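Local coordinates for cell wall binding protein cwp8 (Peptoclostridium difficile, PDB 5J6Q), which probably anchors to the clostridial cell wall through three CWB2 domains while extending further domains away from that module, as part of the S-layer-associated cell surface, at residues 531-536 / 547-552; 118-123 / 128-133; 206-211 / 216-221. One frame throughout, in Å; residues are numbered along the deposited sequence.

Contact 1 (531-536 / 547-552); sequences VDALTA and IVLTTE
Ala533 and Ala536 on a helix meet Ile547 and Leu549 on a strand in a small, wholly buried apolar contact, where helix 531-542, packed on one face of a parallel sheet, is reached by side chains of the edge strand 547-549. No hydrogen bond links the two segments, and the 144 Å² buried between them comes from these four residues. The axes of 531-536 and 547-549 run almost exactly antiparallel, at 174°, with a closest approach of 10.2 Å, a spacing expected of a helix packed on a sheet. Both alanine CB atoms point at the strand, and these short side chains let the longer Ile547 and Leu549 come up to the helix backbone and CB atoms. Ile547 spans the gap with the end of its longer branch: CG1 stands anti to the carbonyl carbon (chi1 -68°) and the chain then runs straight out to CD1. Ile547 CD1 rests 3.6 Å from Ala533 O and 4.4 Å from Ala536 CB, against the helix surface between the two alanines. Leu549 reaches less directly, but one of its forked methyls comes back to the helix, with Leu549 CD2 3.7 Å from Ala533 CB.

Together with strand 516-519 these elements form a beta-alpha-beta unit of a CWB2 domain, a module related to the toprim fold. Ala533 also touches Ala519, so this helix residue meets both strands of the unit, and Ile547 packs on Ala519 as well. On the sheet side, Val548 shares backbone hydrogen bonds with Tyr517 and Ala519. Toward its outer edge, the strand has Ile547 O and Leu549 N bonded to the amide of Asn502. Just past the strand, Thr550 OG1 donates to Glu552 O over 2.8 Å, approaching from above the carbonyl plane, and also meets Lys499 NZ.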
loop_
_atom_site.group_PDB
_atom_site.type_symbol
_atom_site.label_atom_id
_atom_site.label_comp_id
_atom_site.label_asym_id
_atom_site.label_seq_id
_atom_site.Cartn_x
_atom_site.Cartn_y
_atom_site.Cartn_z
ATOM N N VAL A 531 27.030 -0.748 0.308
ATOM C CA VAL A 531 26.844 -0.697 1.774
ATOM C C VAL A 531 25.575 -1.416 2.222
ATOM O O VAL A 531 25.552 -1.999 3.297
ATOM C CB VAL A 531 26.819 0.780 2.234
ATOM C CG1 VAL A 531 25.658 1.507 1.525
ATOM C CG2 VAL A 531 26.656 0.850 3.772
ATOM N N ASP A 532 24.507 -1.395 1.397
ATOM C CA ASP A 532 23.276 -2.079 1.813
ATOM C C ASP A 532 23.535 -3.625 1.983
ATOM O O ASP A 532 23.082 -4.259 2.936
ATOM C CB ASP A 532 22.154 -1.806 0.782
ATOM C CG ASP A 532 21.606 -0.367 0.864
ATOM O OD1 ASP A 532 21.918 0.353 1.863
ATOM O OD2 ASP A 532 20.882 0.021 -0.021
ATOM N N ALA A 533 24.218 -4.177 1.023
ATOM C CA ALA A 533 24.587 -5.523 0.964
ATOM C C ALA A 533 25.364 -5.847 2.277
ATOM O O ALA A 533 25.026 -6.812 2.953
ATOM C CB ALA A 533 25.456 -5.774 -0.256
ATOM N N LEU A 534 26.380 -5.043 2.625
ATOM C CA LEU A 534 27.170 -5.298 3.801
ATOM C C LEU A 534 26.323 -5.123 5.107
ATOM O O LEU A 534 26.485 -5.943 5.980
ATOM C CB LEU A 534 28.498 -4.482 3.737
ATOM C CG LEU A 534 28.423 -3.115 4.250
ATOM C CD1 LEU A 534 28.669 -3.127 5.802
ATOM C CD2 LEU A 534 29.423 -2.263 3.500
ATOM N N THR A 535 25.377 -4.159 5.242
ATOM C CA THR A 535 24.615 -4.170 6.524
ATOM C C THR A 535 23.675 -5.385 6.601
ATOM O O THR A 535 23.441 -5.877 7.706
ATOM C CB THR A 535 23.775 -2.906 6.729
ATOM O OG1 THR A 535 22.910 -2.677 5.644
ATOM C CG2 THR A 535 24.644 -1.664 6.935
ATOM N N ALA A 536 23.180 -5.914 5.425
ATOM C CA ALA A 536 22.330 -7.088 5.498
ATOM C C ALA A 536 23.040 -8.471 5.529
ATOM O O ALA A 536 22.356 -9.496 5.816
ATOM C CB ALA A 536 21.322 -7.091 4.341
ATOM N N ILE A 547 22.596 -13.339 -0.815
ATOM C CA ILE A 547 22.260 -12.001 -1.195
ATOM C C ILE A 547 22.504 -11.983 -2.729
ATOM O O ILE A 547 23.616 -12.188 -3.165
ATOM C CB ILE A 547 23.096 -10.921 -0.492
ATOM C CG1 ILE A 547 22.741 -10.900 0.999
ATOM C CG2 ILE A 547 22.755 -9.446 -1.187
ATOM C CD1 ILE A 547 23.576 -9.896 1.873
ATOM N N VAL A 548 21.457 -11.851 -3.515
ATOM C CA VAL A 548 21.657 -11.731 -4.954
ATOM C C VAL A 548 22.101 -10.221 -5.159
ATOM O O VAL A 548 21.401 -9.324 -4.681
ATOM C CB VAL A 548 20.279 -12.006 -5.622
ATOM C CG1 VAL A 548 20.276 -11.627 -7.155
ATOM C CG2 VAL A 548 19.924 -13.513 -5.428
ATOM N N LEU A 549 23.217 -9.947 -5.850
ATOM C CA LEU A 549 23.565 -8.508 -6.025
ATOM C C LEU A 549 23.138 -8.061 -7.426
ATOM O O LEU A 549 23.629 -8.552 -8.484
ATOM C CB LEU A 549 25.061 -8.315 -5.887
ATOM C CG LEU A 549 25.576 -8.580 -4.468
ATOM C CD1 LEU A 549 27.105 -8.548 -4.518
ATOM C CD2 LEU A 549 24.994 -7.578 -3.414
ATOM N N THR A 550 22.149 -7.126 -7.427
ATOM C CA THR A 550 21.794 -6.586 -8.701
ATOM C C THR A 550 21.157 -5.185 -8.542
ATOM O O THR A 550 20.498 -4.928 -7.521
ATOM C CB THR A 550 20.773 -7.486 -9.434
ATOM O OG1 THR A 550 20.776 -7.106 -10.834
ATOM C CG2 THR A 550 19.396 -7.282 -8.933
ATOM N N THR A 551 21.356 -4.298 -9.562
ATOM C CA THR A 551 20.627 -3.011 -9.529
ATOM C C THR A 551 19.600 -3.012 -10.619
ATOM O O THR A 551 18.454 -2.672 -10.409
ATOM C CB THR A 551 21.580 -1.795 -9.708
ATOM O OG1 THR A 551 22.559 -1.886 -8.700
ATOM C CG2 THR A 551 20.813 -0.440 -9.525
ATOM N N GLU A 552 20.021 -3.362 -11.834
ATOM C CA GLU A 552 19.094 -3.422 -12.915
ATOM C C GLU A 552 18.740 -4.940 -13.068
ATOM O O GLU A 552 18.721 -5.684 -12.049
ATOM C CB GLU A 552 19.670 -2.837 -14.226
ATOM C CG GLU A 552 20.736 -1.774 -13.977
ATOM C CD GLU A 552 20.400 -0.452 -14.653
ATOM O OE1 GLU A 552 21.118 -0.062 -15.606
ATOM O OE2 GLU A 552 19.426 0.188 -14.223
#

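Contact 2 (118-123 / 128-133); sequences LTATIK and VEVKRA
From Leu118 paired with Arg132 to Ile122 paired with Val128, the two strands run antiparallel at 156°, their axes approaching to 4.6 Å. Thr119 with Lys131 and Thr121 with Glu129 are the hydrogen-bonded pairs. In the first, Thr119 N donates to Lys131 O at 2.9 Å; in the second, the bond from Glu129 N to Thr121 O is close to straight, its N-H...O angle being 172°. Between these bonds, CA-H...O contacts fill in, the shortest from Ala120 CA to Glu129 O at 3.1 Å.

Apolar side chains gather on one face. Ala120 CB touches Val128 CG1 at 3.8 Å and also lies near Val130 CG2, while Ile122 CG1 is more distantly placed beside Val128 CG2. This is a beta hairpin of strands 118-124 and 127-132; its second strand is the middle one of a three-stranded antiparallel sheet, bonded on its far edge to strand 140-143 through Val128 with Leu142 and Val130 with Ile140. Helix 96-111 packs on the apolar face, where Val128 meets Ile99 and Val100.

The other face carries Thr119, Thr121, Glu129 and Lys131. A chi1 of 42° sets Thr119 OG1 between its own backbone N and carbonyl carbon, from where it adds a weak bond to Lys131 O, already gripped by Thr119 N. The same torsion puts Thr119 CG2 anti to the carbonyl carbon, 3.7 Å from Ala133 CB. Lys131 NZ turns to a weak bond with Ser136 OG. Nearer the turn, Lys123, bent twice along its chain, lies across Glu129, and Lys123 CE is almost equally far from both carboxylate oxygens, 3.5 Å from Glu129 OE2. Lys123 NZ stops 4.1 Å from Glu129 OE1, beyond salt-bridge distance, though the opposite charges probably still attract.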
loop_
_atom_site.group_PDB
_atom_site.type_symbol
_atom_site.label_atom_id
_atom_site.label_comp_id
_atom_site.label_asym_id
_atom_site.label_seq_id
_atom_site.Cartn_x
_atom_site.Cartn_y
_atom_site.Cartn_z
ATOM N N LEU A 118 -69.904 8.109 -19.404
ATOM C CA LEU A 118 -69.547 8.876 -20.587
ATOM C C LEU A 118 -69.168 7.962 -21.739
ATOM O O LEU A 118 -69.002 6.757 -21.551
ATOM C CB LEU A 118 -68.365 9.797 -20.270
ATOM C CG LEU A 118 -68.609 10.759 -19.122
ATOM C CD1 LEU A 118 -67.302 11.402 -18.724
ATOM C CD2 LEU A 118 -69.602 11.818 -19.542
ATOM N N THR A 119 -69.023 8.535 -22.932
ATOM C CA THR A 119 -68.660 7.772 -24.125
ATOM C C THR A 119 -67.740 8.582 -25.022
ATOM O O THR A 119 -67.974 9.772 -25.251
ATOM C CB THR A 119 -69.909 7.376 -24.928
ATOM O OG1 THR A 119 -70.807 8.487 -24.961
ATOM C CG2 THR A 119 -70.613 6.173 -24.334
ATOM N N ALA A 120 -66.699 7.936 -25.535
ATOM C CA ALA A 120 -65.738 8.591 -26.417
ATOM C C ALA A 120 -65.580 7.832 -27.738
ATOM O O ALA A 120 -65.609 6.596 -27.766
ATOM C CB ALA A 120 -64.388 8.699 -25.724
ATOM N N THR A 121 -65.423 8.585 -28.828
ATOM C CA THR A 121 -65.251 8.036 -30.169
ATOM C C THR A 121 -64.051 8.662 -30.861
ATOM O O THR A 121 -64.004 9.895 -30.955
ATOM C CB THR A 121 -66.473 8.365 -31.043
ATOM O OG1 THR A 121 -67.656 8.019 -30.329
ATOM C CG2 THR A 121 -66.430 7.631 -32.403
ATOM N N ILE A 122 -63.090 7.848 -31.333
ATOM C CA ILE A 122 -61.971 8.415 -32.071
ATOM C C ILE A 122 -62.561 8.944 -33.392
ATOM O O ILE A 122 -63.310 8.227 -34.033
ATOM C CB ILE A 122 -60.904 7.329 -32.281
ATOM C CG1 ILE A 122 -60.537 6.743 -30.902
ATOM C CG2 ILE A 122 -59.665 7.904 -33.024
ATOM C CD1 ILE A 122 -59.270 5.903 -30.899
ATOM N N LYS A 123 -62.213 10.163 -33.775
ATOM C CA LYS A 123 -62.747 10.821 -34.939
ATOM C C LYS A 123 -61.693 11.038 -36.010
ATOM O O LYS A 123 -62.022 11.318 -37.138
ATOM C CB LYS A 123 -63.358 12.150 -34.485
ATOM C CG LYS A 123 -64.857 12.211 -34.726
ATOM C CD LYS A 123 -65.667 11.736 -33.527
ATOM C CE LYS A 123 -67.096 12.228 -33.609
ATOM N NZ LYS A 123 -67.973 11.292 -34.365
ATOM N N VAL A 128 -60.562 13.018 -30.387
ATOM C CA VAL A 128 -61.525 12.104 -29.783
ATOM C C VAL A 128 -62.683 12.958 -29.231
ATOM O O VAL A 128 -62.453 13.986 -28.580
ATOM C CB VAL A 128 -60.891 11.275 -28.640
ATOM C CG1 VAL A 128 -61.919 10.304 -28.050
ATOM C CG2 VAL A 128 -59.673 10.518 -29.141
ATOM N N GLU A 129 -63.898 12.539 -29.496
ATOM C CA GLU A 129 -65.093 13.231 -29.063
ATOM C C GLU A 129 -65.573 12.619 -27.771
ATOM O O GLU A 129 -65.614 11.392 -27.665
ATOM C CB GLU A 129 -66.181 13.108 -30.139
ATOM C CG GLU A 129 -67.488 13.781 -29.765
ATOM C CD GLU A 129 -68.635 13.299 -30.630
ATOM O OE1 GLU A 129 -68.996 12.111 -30.524
ATOM O OE2 GLU A 129 -69.157 14.103 -31.422
ATOM N N VAL A 130 -65.923 13.454 -26.788
ATOM C CA VAL A 130 -66.402 12.935 -25.506
ATOM C C VAL A 130 -67.749 13.565 -25.169
ATOM O O VAL A 130 -67.901 14.779 -25.252
ATOM C CB VAL A 130 -65.368 13.200 -24.380
ATOM C CG1 VAL A 130 -65.825 12.546 -23.080
ATOM C CG2 VAL A 130 -63.997 12.666 -24.779
ATOM N N LYS A 131 -68.719 12.735 -24.786
ATOM C CA LYS A 131 -70.073 13.159 -24.454
ATOM C C LYS A 131 -70.682 12.136 -23.506
ATOM O O LYS A 131 -69.978 11.220 -23.083
ATOM C CB LYS A 131 -70.919 13.255 -25.736
ATOM C CG LYS A 131 -71.130 11.901 -26.409
ATOM C CD LYS A 131 -71.667 12.064 -27.825
ATOM C CE LYS A 131 -71.598 10.769 -28.598
ATOM N NZ LYS A 131 -72.413 9.709 -27.957
ATOM N N ARG A 132 -71.971 12.269 -23.164
ATOM C CA ARG A 132 -72.577 11.285 -22.274
ATOM C C ARG A 132 -73.265 10.168 -23.064
ATOM O O ARG A 132 -73.639 10.368 -24.216
ATOM C CB ARG A 132 -73.580 11.967 -21.345
ATOM C CG ARG A 132 -74.084 11.041 -20.251
ATOM C CD ARG A 132 -74.400 11.812 -18.985
ATOM N NE ARG A 132 -75.062 13.079 -19.286
ATOM C CZ ARG A 132 -75.837 13.722 -18.425
ATOM N NH1 ARG A 132 -76.047 13.224 -17.215
ATOM N NH2 ARG A 132 -76.412 14.866 -18.766
ATOM N N ALA A 133 -73.432 8.997 -22.441
ATOM C CA ALA A 133 -74.062 7.847 -23.081
ATOM C C ALA A 133 -75.583 7.971 -23.191
ATOM O O ALA A 133 -76.161 7.438 -24.135
ATOM C CB ALA A 133 -73.721 6.588 -22.299
#

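Contact 3 (206-211 / 216-221)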
loop_
_atom_site.group_PDB
_atom_site.type_symbol
_atom_site.label_atom_id
_atom_site.label_comp_id
_atom_site.label_asym_id
_atom_site.label_seq_id
_atom_site.Cartn_x
_atom_site.Cartn_y
_atom_site.Cartn_z
ATOM N N ARG A 206 4.254 0.541 3.429
ATOM C CA ARG A 206 4.745 -0.005 4.731
ATOM C C ARG A 206 4.300 0.747 6.012
ATOM O O ARG A 206 4.374 0.189 7.131
ATOM C CB ARG A 206 6.297 -0.101 4.742
ATOM C CG ARG A 206 6.761 -1.550 4.484
ATOM C CD ARG A 206 8.300 -1.699 4.311
ATOM N NE ARG A 206 8.846 -0.700 3.384
ATOM C CZ ARG A 206 8.702 -0.742 2.053
ATOM N NH1 ARG A 206 8.060 -1.744 1.465
ATOM N NH2 ARG A 206 9.197 0.278 1.286
ATOM N N GLU A 207 3.884 1.992 5.852
ATOM C CA GLU A 207 3.331 2.707 6.991
ATOM C C GLU A 207 2.102 1.929 7.503
ATOM O O GLU A 207 1.880 1.866 8.689
ATOM C CB GLU A 207 2.911 4.135 6.584
ATOM C CG GLU A 207 4.115 4.926 6.098
ATOM C CD GLU A 207 3.818 6.420 5.931
ATOM O OE1 GLU A 207 2.710 6.854 6.272
ATOM O OE2 GLU A 207 4.717 7.154 5.447
ATOM N N ILE A 208 1.342 1.322 6.621
ATOM C CA ILE A 208 0.168 0.568 7.096
ATOM C C ILE A 208 0.646 -0.665 7.873
ATOM O O ILE A 208 0.149 -0.954 8.962
ATOM C CB ILE A 208 -0.663 0.219 5.863
ATOM C CG1 ILE A 208 -1.252 1.510 5.318
ATOM C CG2 ILE A 208 -1.756 -0.805 6.174
ATOM C CD1 ILE A 208 -1.700 1.306 3.929
ATOM N N VAL A 209 1.639 -1.378 7.319
ATOM C CA VAL A 209 2.226 -2.545 7.975
ATOM C C VAL A 209 2.710 -2.126 9.342
ATOM O O VAL A 209 2.490 -2.853 10.313
ATOM C CB VAL A 209 3.401 -3.123 7.112
ATOM C CG1 VAL A 209 4.143 -4.208 7.904
ATOM C CG2 VAL A 209 2.867 -3.693 5.815
ATOM N N ASN A 210 3.374 -0.945 9.451
ATOM C CA ASN A 210 3.865 -0.450 10.766
ATOM C C ASN A 210 2.712 -0.145 11.756
ATOM O O ASN A 210 2.872 -0.394 12.965
ATOM C CB ASN A 210 4.692 0.843 10.642
ATOM C CG ASN A 210 5.713 0.993 11.809
ATOM O OD1 ASN A 210 6.889 0.598 11.673
ATOM N ND2 ASN A 210 5.365 1.521 13.003
ATOM N N LYS A 211 1.565 0.398 11.257
ATOM C CA LYS A 211 0.465 0.683 12.169
ATOM C C LYS A 211 -0.106 -0.620 12.738
ATOM O O LYS A 211 -0.428 -0.654 13.914
ATOM C CB LYS A 211 -0.629 1.472 11.454
ATOM C CG LYS A 211 -0.149 2.829 10.956
ATOM C CD LYS A 211 -0.841 4.019 11.676
ATOM C CE LYS A 211 -2.310 3.779 11.976
ATOM N NZ LYS A 211 -3.164 4.968 11.648
ATOM N N TYR A 216 -2.826 -1.911 15.707
ATOM C CA TYR A 216 -3.974 -1.627 14.882
ATOM C C TYR A 216 -4.414 -2.900 14.218
ATOM O O TYR A 216 -3.596 -3.639 13.670
ATOM C CB TYR A 216 -3.655 -0.563 13.827
ATOM C CG TYR A 216 -3.490 0.816 14.423
ATOM C CD1 TYR A 216 -2.275 1.226 14.950
ATOM C CD2 TYR A 216 -4.549 1.711 14.458
ATOM C CE1 TYR A 216 -2.117 2.492 15.494
ATOM C CE2 TYR A 216 -4.403 2.981 15.000
ATOM C CZ TYR A 216 -3.181 3.367 15.518
ATOM O OH TYR A 216 -3.013 4.623 16.046
ATOM N N ALA A 217 -5.704 -3.180 14.297
ATOM C CA ALA A 217 -6.256 -4.338 13.649
ATOM C C ALA A 217 -6.546 -3.844 12.273
ATOM O O ALA A 217 -6.881 -2.662 12.117
ATOM C CB ALA A 217 -7.535 -4.790 14.333
ATOM N N LEU A 218 -6.393 -4.697 11.279
ATOM C CA LEU A 218 -6.656 -4.296 9.918
ATOM C C LEU A 218 -7.889 -5.020 9.522
ATOM O O LEU A 218 -7.982 -6.213 9.715
ATOM C CB LEU A 218 -5.501 -4.642 8.943
ATOM C CG LEU A 218 -5.491 -3.862 7.623
ATOM C CD1 LEU A 218 -4.181 -4.107 6.896
ATOM C CD2 LEU A 218 -6.585 -4.314 6.686
ATOM N N THR A 219 -8.828 -4.318 8.936
ATOM C CA THR A 219 -10.083 -4.933 8.535
ATOM C C THR A 219 -10.397 -4.412 7.188
ATOM O O THR A 219 -9.888 -3.343 6.811
ATOM C CB THR A 219 -11.178 -4.643 9.602
ATOM O OG1 THR A 219 -11.223 -3.219 9.831
ATOM C CG2 THR A 219 -10.864 -5.364 10.951
ATOM N N PHE A 220 -11.197 -5.144 6.441
ATOM C CA PHE A 220 -11.520 -4.715 5.078
ATOM C C PHE A 220 -12.986 -4.312 4.967
ATOM O O PHE A 220 -13.791 -4.691 5.813
ATOM C CB PHE A 220 -11.245 -5.839 4.071
ATOM C CG PHE A 220 -9.793 -6.266 3.969
ATOM C CD1 PHE A 220 -9.360 -7.445 4.549
ATOM C CD2 PHE A 220 -8.871 -5.494 3.285
ATOM C CE1 PHE A 220 -8.032 -7.845 4.445
ATOM C CE2 PHE A 220 -7.543 -5.896 3.181
ATOM C CZ PHE A 220 -7.133 -7.068 3.762
ATOM N N GLU A 221 -13.333 -3.549 3.919
ATOM C CA GLU A 221 -14.710 -3.132 3.727
ATOM C C GLU A 221 -14.894 -2.713 2.296
ATOM O O GLU A 221 -13.915 -2.514 1.584
ATOM C CB GLU A 221 -15.083 -1.993 4.693
ATOM C CG GLU A 221 -15.703 -2.520 5.978
ATOM C CD GLU A 221 -15.276 -1.731 7.197
ATOM O OE1 GLU A 221 -15.432 -0.491 7.172
ATOM O OE2 GLU A 221 -14.782 -2.355 8.174
#
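Lys211 and Tyr216 carry the aromatic part of this contact, the lysine lying across one face of the ring. Lys211 CE sits over the ring centre, 3.6 Å from the Tyr216 centroid and only 8° off the normal, a well-centred CH-pi contact. Bends at chi2, chi3 and chi4 fold the chain over the ring rather than letting it run outward. Lys211 NZ follows at 4.4 Å from the Tyr216 centroid and 23° off the normal, still over the face, which makes a cation-pi interaction. The ammonium's stronger partner is Glu256, whose OE1 forms a salt bridge with it, so the lysine joins an acid to the ring.

The polar link is a backbone hydrogen bond from Tyr216 N to Lys211 O at 3.2 Å, its geometry less certain because that oxygen is modelled too close to a neighbour.

Apolar contact is slight: Ile208 CG2 meets Leu218 CD1 at 4.2 Å.

Helix 203-213 is thus tied to the start of strand 217-224, an outermost strand of a mixed sheet. Leu218 also touches Ile246 and Leu248 of the adjacent strand 242-249 and Lys279 of helix 265-280, the helix that Val209 meets through Val278.

Overall arrangement
The three contacts follow one another along an elongated chain, each in a different domain. Contact 2, in Cwp8 domain 2, closes first and lies farthest out, its centre about 73 Å from that of the chain. Contact 3, in domain 3, is near the middle, its centre about 74 Å from that of contact 2 and about 29 Å from that of contact 1. Contact 1, inside a CWB2 domain, is on the opposite side of the chain's centre from contact 2, about 95 Å away between centres. None touch: even contacts 1 and 3 keep nearest atoms about 12 Å apart. Wall anchoring would probably fall to the CWB2 end, distant from contact 2.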